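Local coordinates for halogenase (Chondromyces crocatus, PDB 3E1T), which probably chlorinates the chondrochloren scaffold or a precursor of it, as a variant member of the FAD-dependent halogenases, at residues A23-M28 with L325-I330; A71-K76 with A111-M116; F187-L192 with A364-N369. All blocks are in the same frame, centred on the assembly; numbering follows the deposited sequence.

Interaction 1: A23-M28 with L325-I330; sequences ASFVAM and LVARAI
Val26 lays its CG2 branch over the backbone and methyl of Ala327, with Val26 CG2 lying 3.9 Å from Ala327 CA. The two segments belong to the dinucleotide-binding part of a flavoprotein fold: helix 17-27 follows the strand and glycine-rich turn that, consistent with a GxGxxG motif of Rossmann type, receives the FAD, and helix 315-333 runs alongside it. The short helical segments point nearly the same way, their axes crossing at -27° and approaching to 8.8 Å. The backbones come nearest at Val26 CA and Ala327 CA, 5.6 Å apart, where the alanine brings only a methyl.

The interface is wholly apolar. Both branches of Val26 are used. With CG1 anti to the backbone N (chi1 175°), CG2 is anti to the carbonyl carbon, and the pair straddles the CG2 methyl of Ile330; the two side chains meet at about a right angle. Val26 CG1 and CG2 each lie 3.9 Å from Ile330 CG2, but of the two CG2 alone also reaches Ala327. Phe25 contributes the base of its side chain instead of its ring tip: the ring leads off from the contact toward Leu62 and Leu500, while its CB stays against the alanine.

Leu22, one turn earlier on helix 17-27, touches Val326, Ala327 and Ile330 and so prolongs the same seam. A polar link joins the two helices at one end, where the carbonyl oxygen of Phe25 accepts a hydrogen bond from the side-chain amide of Asn331. On its other flank helix 17-27 rests through Ala23 and Ala27 on strand 33-36, and helix 315-333 is backed by Phe347 and Cys343 of helix 340-368. The shortest approach between the segments is 3.5 Å, from Phe25 CB to Ala327 CB.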
loop_
_atom_site.group_PDB
_atom_site.type_symbol
_atom_site.label_atom_id
_atom_site.label_comp_id
_atom_site.label_asym_id
_atom_site.label_seq_id
_atom_site.Cartn_x
_atom_site.Cartn_y
_atom_site.Cartn_z
ATOM N N ALA A 23 15.348 5.451 6.206
ATOM C CA ALA A 23 16.676 5.330 6.820
ATOM C C ALA A 23 17.778 5.629 5.798
ATOM O O ALA A 23 18.623 6.487 6.036
ATOM C CB ALA A 23 16.849 3.949 7.433
ATOM N N SER A 24 17.740 4.952 4.648
ATOM C CA SER A 24 18.721 5.183 3.581
ATOM C C SER A 24 18.839 6.646 3.177
ATOM O O SER A 24 19.945 7.165 3.075
ATOM C CB SER A 24 18.413 4.334 2.348
ATOM O OG SER A 24 18.409 2.964 2.676
ATOM N N PHE A 25 17.705 7.311 2.956
ATOM C CA PHE A 25 17.682 8.693 2.444
ATOM C C PHE A 25 18.243 9.744 3.410
ATOM O O PHE A 25 18.714 10.802 2.983
ATOM C CB PHE A 25 16.250 9.111 2.057
ATOM C CG PHE A 25 15.791 8.611 0.708
ATOM C CD1 PHE A 25 16.696 8.386 -0.324
ATOM C CD2 PHE A 25 14.442 8.400 0.468
ATOM C CE1 PHE A 25 16.260 7.938 -1.575
ATOM C CE2 PHE A 25 13.998 7.952 -0.775
ATOM C CZ PHE A 25 14.908 7.723 -1.799
ATOM N N VAL A 26 18.133 9.493 4.708
ATOM C CA VAL A 26 18.665 10.430 5.686
ATOM C C VAL A 26 20.168 10.162 5.890
ATOM O O VAL A 26 20.958 11.098 5.962
ATOM C CB VAL A 26 17.880 10.405 7.031
ATOM C CG1 VAL A 26 18.548 11.319 8.071
ATOM C CG2 VAL A 26 16.419 10.827 6.823
ATOM N N ALA A 27 20.547 8.887 5.965
ATOM C CA ALA A 27 21.953 8.494 6.086
ATOM C C ALA A 27 22.779 8.948 4.883
ATOM O O ALA A 27 23.934 9.358 5.040
ATOM C CB ALA A 27 22.071 7.000 6.279
ATOM N N MET A 28 22.180 8.880 3.693
ATOM C CA MET A 28 22.777 9.389 2.455
ATOM C C MET A 28 23.154 10.873 2.528
ATOM O O MET A 28 23.981 11.345 1.747
ATOM C CB MET A 28 21.833 9.166 1.264
ATOM C CG MET A 28 21.829 7.754 0.708
ATOM S SD MET A 28 20.612 7.471 -0.607
ATOM C CE MET A 28 20.935 8.869 -1.686
ATOM N N LEU A 325 9.208 11.731 1.629
ATOM C CA LEU A 325 8.665 12.977 2.148
ATOM C C LEU A 325 9.135 13.230 3.578
ATOM O O LEU A 325 9.410 14.370 3.965
ATOM C CB LEU A 325 7.132 12.942 2.115
ATOM C CG LEU A 325 6.447 12.917 0.745
ATOM C CD1 LEU A 325 4.951 12.729 0.936
ATOM C CD2 LEU A 325 6.742 14.191 -0.009
ATOM N N VAL A 326 9.191 12.171 4.371
ATOM C CA VAL A 326 9.650 12.311 5.752
ATOM C C VAL A 326 11.160 12.545 5.736
ATOM O O VAL A 326 11.653 13.419 6.444
ATOM C CB VAL A 326 9.252 11.106 6.629
ATOM C CG1 VAL A 326 10.031 11.101 7.947
ATOM C CG2 VAL A 326 7.789 11.166 6.933
ATOM N N ALA A 327 11.867 11.806 4.883
ATOM C CA ALA A 327 13.324 11.971 4.718
ATOM C C ALA A 327 13.681 13.406 4.392
ATOM O O ALA A 327 14.636 13.933 4.952
ATOM C CB ALA A 327 13.859 11.042 3.652
ATOM N N ARG A 328 12.910 14.038 3.501
ATOM C CA ARG A 328 13.105 15.444 3.141
ATOM C C ARG A 328 12.843 16.404 4.281
ATOM O O ARG A 328 13.539 17.423 4.412
ATOM C CB ARG A 328 12.232 15.848 1.955
ATOM C CG ARG A 328 12.729 15.317 0.641
ATOM C CD ARG A 328 11.836 15.740 -0.490
ATOM N NE ARG A 328 12.294 15.108 -1.725
ATOM C CZ ARG A 328 11.566 14.981 -2.825
ATOM N NH1 ARG A 328 10.319 15.441 -2.865
ATOM N NH2 ARG A 328 12.088 14.382 -3.879
ATOM N N ALA A 329 11.834 16.106 5.094
ATOM C CA ALA A 329 11.564 16.937 6.265
ATOM C C ALA A 329 12.743 16.838 7.231
ATOM O O ALA A 329 13.257 17.865 7.691
ATOM C CB ALA A 329 10.254 16.538 6.945
ATOM N N ILE A 330 13.187 15.607 7.488
ATOM C CA ILE A 330 14.291 15.337 8.404
ATOM C C ILE A 330 15.640 15.897 7.907
ATOM O O ILE A 330 16.366 16.511 8.687
ATOM C CB ILE A 330 14.416 13.833 8.714
ATOM C CG1 ILE A 330 13.197 13.357 9.511
ATOM C CG2 ILE A 330 15.705 13.540 9.494
ATOM C CD1 ILE A 330 13.122 11.860 9.690
#

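Interaction 2: A71-K76 with A111-M116; sequences AGFPIK and ARFDDM
Phe73 and Arg112 bury the greatest areas here, followed by Ala71, whose carbonyl the arginine grips. Arg112 reaches out from helix 110-123 with its chain bent at chi3 (49°) and presents the end of its guanidinium, so that NH1 and NH2 both donate to one oxygen. The bond from Arg112 NH2 to Ala71 O, 2.8 Å long, is the straighter and lies on a lone pair in the carbonyl plane; that from Arg112 NH1 to Ala71 O, 3.2 Å, comes from above this plane.

The CE1 side of the Phe73 ring leans over one face of the guanidinium, Phe73 CE1 lying 3.3 Å from Arg112 NH1; with the planes 49° apart this is no flat stack. Beyond it, Phe73 CE2 meets the edge of the Phe113 ring at CD1, 4.2 Å away. A leucine in place of Arg112 would probably leave the Ala71 carbonyl without both donors and the Phe73 ring without its polar neighbour.

The contact ties the turn that follows helix 65-69, left through Gly72 with positive phi, to helix 110-123. Phe113 and Met116 also pack on Met68 of helix 65-69, while strand 75-82 leads away, pairing with strand 105-106.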
loop_
_atom_site.group_PDB
_atom_site.type_symbol
_atom_site.label_atom_id
_atom_site.label_comp_id
_atom_site.label_asym_id
_atom_site.label_seq_id
_atom_site.Cartn_x
_atom_site.Cartn_y
_atom_site.Cartn_z
ATOM N N ALA A 71 17.968 -9.473 -10.215
ATOM C CA ALA A 71 17.213 -10.245 -9.237
ATOM C C ALA A 71 16.339 -11.336 -9.847
ATOM O O ALA A 71 16.040 -12.328 -9.186
ATOM C CB ALA A 71 16.380 -9.319 -8.377
ATOM N N GLY A 72 15.920 -11.148 -11.094
ATOM C CA GLY A 72 15.065 -12.123 -11.763
ATOM C C GLY A 72 13.606 -12.002 -11.348
ATOM O O GLY A 72 12.883 -13.004 -11.269
ATOM N N PHE A 73 13.185 -10.769 -11.062
ATOM C CA PHE A 73 11.786 -10.468 -10.773
ATOM C C PHE A 73 11.072 -10.353 -12.112
ATOM O O PHE A 73 11.553 -9.637 -12.992
ATOM C CB PHE A 73 11.643 -9.112 -10.053
ATOM C CG PHE A 73 12.288 -9.040 -8.687
ATOM C CD1 PHE A 73 12.163 -10.079 -7.770
ATOM C CD2 PHE A 73 12.967 -7.888 -8.302
ATOM C CE1 PHE A 73 12.739 -9.985 -6.502
ATOM C CE2 PHE A 73 13.549 -7.780 -7.038
ATOM C CZ PHE A 73 13.438 -8.826 -6.135
ATOM N N PRO A 74 9.920 -11.034 -12.273
ATOM C CA PRO A 74 9.099 -10.828 -13.466
ATOM C C PRO A 74 8.827 -9.356 -13.746
ATOM O O PRO A 74 8.610 -8.579 -12.814
ATOM C CB PRO A 74 7.794 -11.544 -13.117
ATOM C CG PRO A 74 8.215 -12.634 -12.215
ATOM C CD PRO A 74 9.330 -12.046 -11.379
ATOM N N ILE A 75 8.839 -8.990 -15.025
ATOM C CA ILE A 75 8.685 -7.601 -15.457
ATOM C C ILE A 75 7.217 -7.296 -15.701
ATOM O O ILE A 75 6.576 -7.927 -16.543
ATOM C CB ILE A 75 9.504 -7.296 -16.748
ATOM C CG1 ILE A 75 11.008 -7.422 -16.480
ATOM C CG2 ILE A 75 9.166 -5.908 -17.328
ATOM C CD1 ILE A 75 11.534 -8.853 -16.599
ATOM N N LYS A 76 6.699 -6.318 -14.962
ATOM C CA LYS A 76 5.285 -5.958 -15.016
ATOM C C LYS A 76 5.074 -4.725 -15.897
ATOM O O LYS A 76 5.500 -3.618 -15.553
ATOM C CB LYS A 76 4.768 -5.726 -13.592
ATOM C CG LYS A 76 3.343 -5.223 -13.480
ATOM C CD LYS A 76 3.118 -4.654 -12.081
ATOM C CE LYS A 76 1.678 -4.245 -11.899
ATOM N NZ LYS A 76 1.432 -3.748 -10.518
ATOM N N ALA A 111 10.053 -11.028 0.739
ATOM C CA ALA A 111 11.184 -11.526 1.524
ATOM C C ALA A 111 12.509 -11.052 0.931
ATOM O O ALA A 111 13.304 -10.407 1.629
ATOM C CB ALA A 111 11.140 -13.059 1.622
ATOM N N ARG A 112 12.710 -11.341 -0.361
ATOM C CA ARG A 112 13.938 -10.989 -1.087
ATOM C C ARG A 112 14.043 -9.502 -1.347
ATOM O O ARG A 112 15.136 -8.939 -1.342
ATOM C CB ARG A 112 13.993 -11.665 -2.459
ATOM C CG ARG A 112 13.668 -13.143 -2.519
ATOM C CD ARG A 112 13.726 -13.594 -3.982
ATOM N NE ARG A 112 14.961 -13.144 -4.627
ATOM C CZ ARG A 112 15.096 -12.872 -5.925
ATOM N NH1 ARG A 112 14.070 -12.991 -6.764
ATOM N NH2 ARG A 112 16.274 -12.476 -6.390
ATOM N N PHE A 113 12.904 -8.878 -1.628
ATOM C CA PHE A 113 12.879 -7.464 -1.969
ATOM C C PHE A 113 13.181 -6.583 -0.755
ATOM O O PHE A 113 14.002 -5.667 -0.843
ATOM C CB PHE A 113 11.533 -7.097 -2.598
ATOM C CG PHE A 113 11.428 -5.664 -3.007
ATOM C CD1 PHE A 113 12.112 -5.195 -4.118
ATOM C CD2 PHE A 113 10.632 -4.775 -2.282
ATOM C CE1 PHE A 113 12.020 -3.862 -4.502
ATOM C CE2 PHE A 113 10.526 -3.444 -2.660
ATOM C CZ PHE A 113 11.230 -2.984 -3.776
ATOM N N ASP A 114 12.516 -6.855 0.366
ATOM C CA ASP A 114 12.755 -6.104 1.602
ATOM C C ASP A 114 14.202 -6.315 2.062
ATOM O O ASP A 114 14.884 -5.357 2.396
ATOM C CB ASP A 114 11.788 -6.527 2.711
ATOM C CG ASP A 114 10.336 -6.141 2.420
ATOM O OD1 ASP A 114 10.064 -5.566 1.353
ATOM O OD2 ASP A 114 9.460 -6.422 3.267
ATOM N N ASP A 115 14.650 -7.576 2.065
ATOM C CA ASP A 115 16.035 -7.933 2.437
ATOM C C ASP A 115 17.026 -7.160 1.574
ATOM O O ASP A 115 17.929 -6.500 2.085
ATOM C CB ASP A 115 16.269 -9.441 2.308
ATOM C CG ASP A 115 17.612 -9.883 2.887
ATOM O OD1 ASP A 115 17.966 -9.451 4.011
ATOM O OD2 ASP A 115 18.309 -10.673 2.219
ATOM N N MET A 116 16.829 -7.223 0.261
ATOM C CA MET A 116 17.608 -6.432 -0.678
ATOM C C MET A 116 17.644 -4.953 -0.272
ATOM O O MET A 116 18.713 -4.340 -0.236
ATOM C CB MET A 116 17.052 -6.622 -2.094
ATOM C CG MET A 116 17.630 -5.703 -3.144
ATOM S SD MET A 116 17.129 -6.128 -4.832
ATOM C CE MET A 116 17.351 -4.508 -5.552
#

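Interaction 3: F187-L192 with A364-N369; sequences FQNVAL and AFYDMN
The chain turns at Gln188, the centre of an inverse gamma turn, and straightens into strand 189-197, while the last turn of helix 340-368 stands off from it, Phe187 CA and Tyr366 CA being 9.5 Å apart. Side chains bridge that gap. Phe187 directs the edge of its ring at the face of Tyr366, a T-shaped pair with centroids 5.5 Å apart and planes at 81°. Phe187 CE1 is set against the CD1-CE1 side of the tyrosine ring, 3.7 Å from Tyr366 CE1. Phe187 CG sits anti to the carbonyl carbon (chi1 -59°), which carries the ring to the tyrosine although its CB does not head there.

This pair joins the large mixed sheet of the halogenase, through a strand whose Ala191 touches the FAD, to the end of the long helix 340-368. Its aromatic surroundings extend further: Tyr359, two turns earlier on the helix, makes another edge-to-face pair with Phe187, and Phe376 packs against Tyr366.

The phenol end is held by residues from two other parts of the chain, Tyr366 OH being hydrogen-bonded to Asp309 OD2 and to Trp219 NE1. The Asn189 and Tyr366 side chains approach each other from opposite directions, amide and ring planes 21° apart.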
loop_
_atom_site.group_PDB
_atom_site.type_symbol
_atom_site.label_atom_id
_atom_site.label_comp_id
_atom_site.label_asym_id
_atom_site.label_seq_id
_atom_site.Cartn_x
_atom_site.Cartn_y
_atom_site.Cartn_z
ATOM N N PHE A 187 -14.068 0.078 2.259
ATOM C CA PHE A 187 -13.163 -1.036 2.020
ATOM C C PHE A 187 -13.164 -2.012 3.198
ATOM O O PHE A 187 -12.117 -2.360 3.740
ATOM C CB PHE A 187 -11.748 -0.514 1.714
ATOM C CG PHE A 187 -11.690 0.401 0.511
ATOM C CD1 PHE A 187 -11.739 -0.120 -0.778
ATOM C CD2 PHE A 187 -11.625 1.771 0.672
ATOM C CE1 PHE A 187 -11.705 0.717 -1.889
ATOM C CE2 PHE A 187 -11.574 2.619 -0.427
ATOM C CZ PHE A 187 -11.600 2.075 -1.720
ATOM N N GLN A 188 -14.359 -2.462 3.566
ATOM C CA GLN A 188 -14.553 -3.374 4.686
ATOM C C GLN A 188 -14.433 -4.802 4.167
ATOM O O GLN A 188 -15.419 -5.550 4.096
ATOM C CB GLN A 188 -15.926 -3.124 5.308
ATOM C CG GLN A 188 -16.071 -3.569 6.752
ATOM C CD GLN A 188 -17.310 -2.969 7.404
ATOM O OE1 GLN A 188 -17.427 -1.745 7.534
ATOM N NE2 GLN A 188 -18.253 -3.827 7.790
ATOM N N ASN A 189 -13.205 -5.157 3.792
ATOM C CA ASN A 189 -12.920 -6.391 3.084
ATOM C C ASN A 189 -11.900 -7.213 3.859
ATOM O O ASN A 189 -11.175 -6.677 4.706
ATOM C CB ASN A 189 -12.343 -6.097 1.692
ATOM C CG ASN A 189 -13.132 -5.053 0.910
ATOM O OD1 ASN A 189 -12.560 -4.328 0.082
ATOM N ND2 ASN A 189 -14.440 -4.986 1.139
ATOM N N VAL A 190 -11.865 -8.513 3.574
ATOM C CA VAL A 190 -10.833 -9.397 4.075
ATOM C C VAL A 190 -10.167 -10.089 2.887
ATOM O O VAL A 190 -10.845 -10.502 1.940
ATOM C CB VAL A 190 -11.394 -10.444 5.066
ATOM C CG1 VAL A 190 -12.022 -9.751 6.262
ATOM C CG2 VAL A 190 -12.420 -11.323 4.383
ATOM N N ALA A 191 -8.842 -10.168 2.912
ATOM C CA ALA A 191 -8.109 -10.913 1.883
ATOM C C ALA A 191 -7.697 -12.280 2.424
ATOM O O ALA A 191 -7.275 -12.406 3.576
ATOM C CB ALA A 191 -6.908 -10.147 1.414
ATOM N N LEU A 192 -7.839 -13.298 1.586
ATOM C CA LEU A 192 -7.477 -14.670 1.928
ATOM C C LEU A 192 -6.563 -15.139 0.817
ATOM O O LEU A 192 -6.984 -15.176 -0.335
ATOM C CB LEU A 192 -8.734 -15.534 1.975
ATOM C CG LEU A 192 -8.583 -17.010 2.353
ATOM C CD1 LEU A 192 -8.080 -17.161 3.794
ATOM C CD2 LEU A 192 -9.917 -17.699 2.195
ATOM N N ALA A 364 -14.488 4.792 -6.987
ATOM C CA ALA A 364 -15.097 4.800 -8.330
ATOM C C ALA A 364 -14.837 3.500 -9.118
ATOM O O ALA A 364 -15.720 3.032 -9.844
ATOM C CB ALA A 364 -14.665 6.046 -9.139
ATOM N N PHE A 365 -13.647 2.907 -8.950
ATOM C CA PHE A 365 -13.303 1.654 -9.626
ATOM C C PHE A 365 -14.120 0.464 -9.117
ATOM O O PHE A 365 -14.591 -0.355 -9.919
ATOM C CB PHE A 365 -11.802 1.348 -9.529
ATOM C CG PHE A 365 -11.347 0.274 -10.474
ATOM C CD1 PHE A 365 -11.286 0.514 -11.849
ATOM C CD2 PHE A 365 -10.991 -0.978 -10.007
ATOM C CE1 PHE A 365 -10.870 -0.479 -12.728
ATOM C CE2 PHE A 365 -10.568 -1.967 -10.888
ATOM C CZ PHE A 365 -10.515 -1.712 -12.248
ATOM N N TYR A 366 -14.267 0.353 -7.796
ATOM C CA TYR A 366 -15.185 -0.623 -7.208
ATOM C C TYR A 366 -16.633 -0.422 -7.706
ATOM O O TYR A 366 -17.320 -1.389 -8.028
ATOM C CB TYR A 366 -15.152 -0.534 -5.685
ATOM C CG TYR A 366 -14.167 -1.471 -5.015
ATOM C CD1 TYR A 366 -12.810 -1.186 -4.988
ATOM C CD2 TYR A 366 -14.605 -2.649 -4.408
ATOM C CE1 TYR A 366 -11.894 -2.064 -4.351
ATOM C CE2 TYR A 366 -13.719 -3.507 -3.774
ATOM C CZ TYR A 366 -12.360 -3.200 -3.746
ATOM O OH TYR A 366 -11.484 -4.069 -3.135
ATOM N N ASP A 367 -17.069 0.838 -7.754
ATOM C CA ASP A 367 -18.398 1.233 -8.252
ATOM C C ASP A 367 -18.656 0.804 -9.700
ATOM O O ASP A 367 -19.782 0.502 -10.048
ATOM C CB ASP A 367 -18.606 2.749 -8.105
ATOM C CG ASP A 367 -19.981 3.227 -8.627
ATOM O OD1 ASP A 367 -20.940 3.344 -7.828
ATOM O OD2 ASP A 367 -20.096 3.489 -9.844
ATOM N N MET A 368 -17.623 0.762 -10.530
ATOM C CA MET A 368 -17.814 0.467 -11.950
ATOM C C MET A 368 -18.072 -1.008 -12.263
ATOM O O MET A 368 -18.589 -1.320 -13.336
ATOM C CB MET A 368 -16.660 1.009 -12.801
ATOM C CG MET A 368 -15.429 0.133 -12.815
ATOM S SD MET A 368 -14.889 -0.293 -14.486
ATOM C CE MET A 368 -14.203 1.287 -15.013
ATOM N N ASN A 369 -17.721 -1.920 -11.353
ATOM C CA ASN A 369 -18.065 -3.321 -11.585
ATOM C C ASN A 369 -19.582 -3.556 -11.544
ATOM O O ASN A 369 -20.252 -3.236 -10.562
ATOM C CB ASN A 369 -17.348 -4.261 -10.619
ATOM C CG ASN A 369 -17.427 -5.706 -11.059
ATOM O OD1 ASN A 369 -16.936 -6.066 -12.119
ATOM N ND2 ASN A 369 -18.046 -6.541 -10.240
#

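In the fold
Interactions 1 and 3 are buried, whereas interaction 2 is only partly so, and their chemistry follows suit. Aliphatic helix packing serves interaction 1, an aromatic pair with a buried phenol interaction 3, and an arginine-to-carbonyl grip beside two phenylalanines that meet at an edge interaction 2. Interactions 1 and 3 lie on opposite sides of the chain's centre, 34 Å apart between centres, yet use consecutive helices, 315-333 and 340-368. Interactions 2 and 3 reach the same mixed sheet through strands 75-82 and 189-197. Along the chain interaction 2 is nested within the loop closed by interaction 1, while 1 and 3 interlace. None of the three touches another.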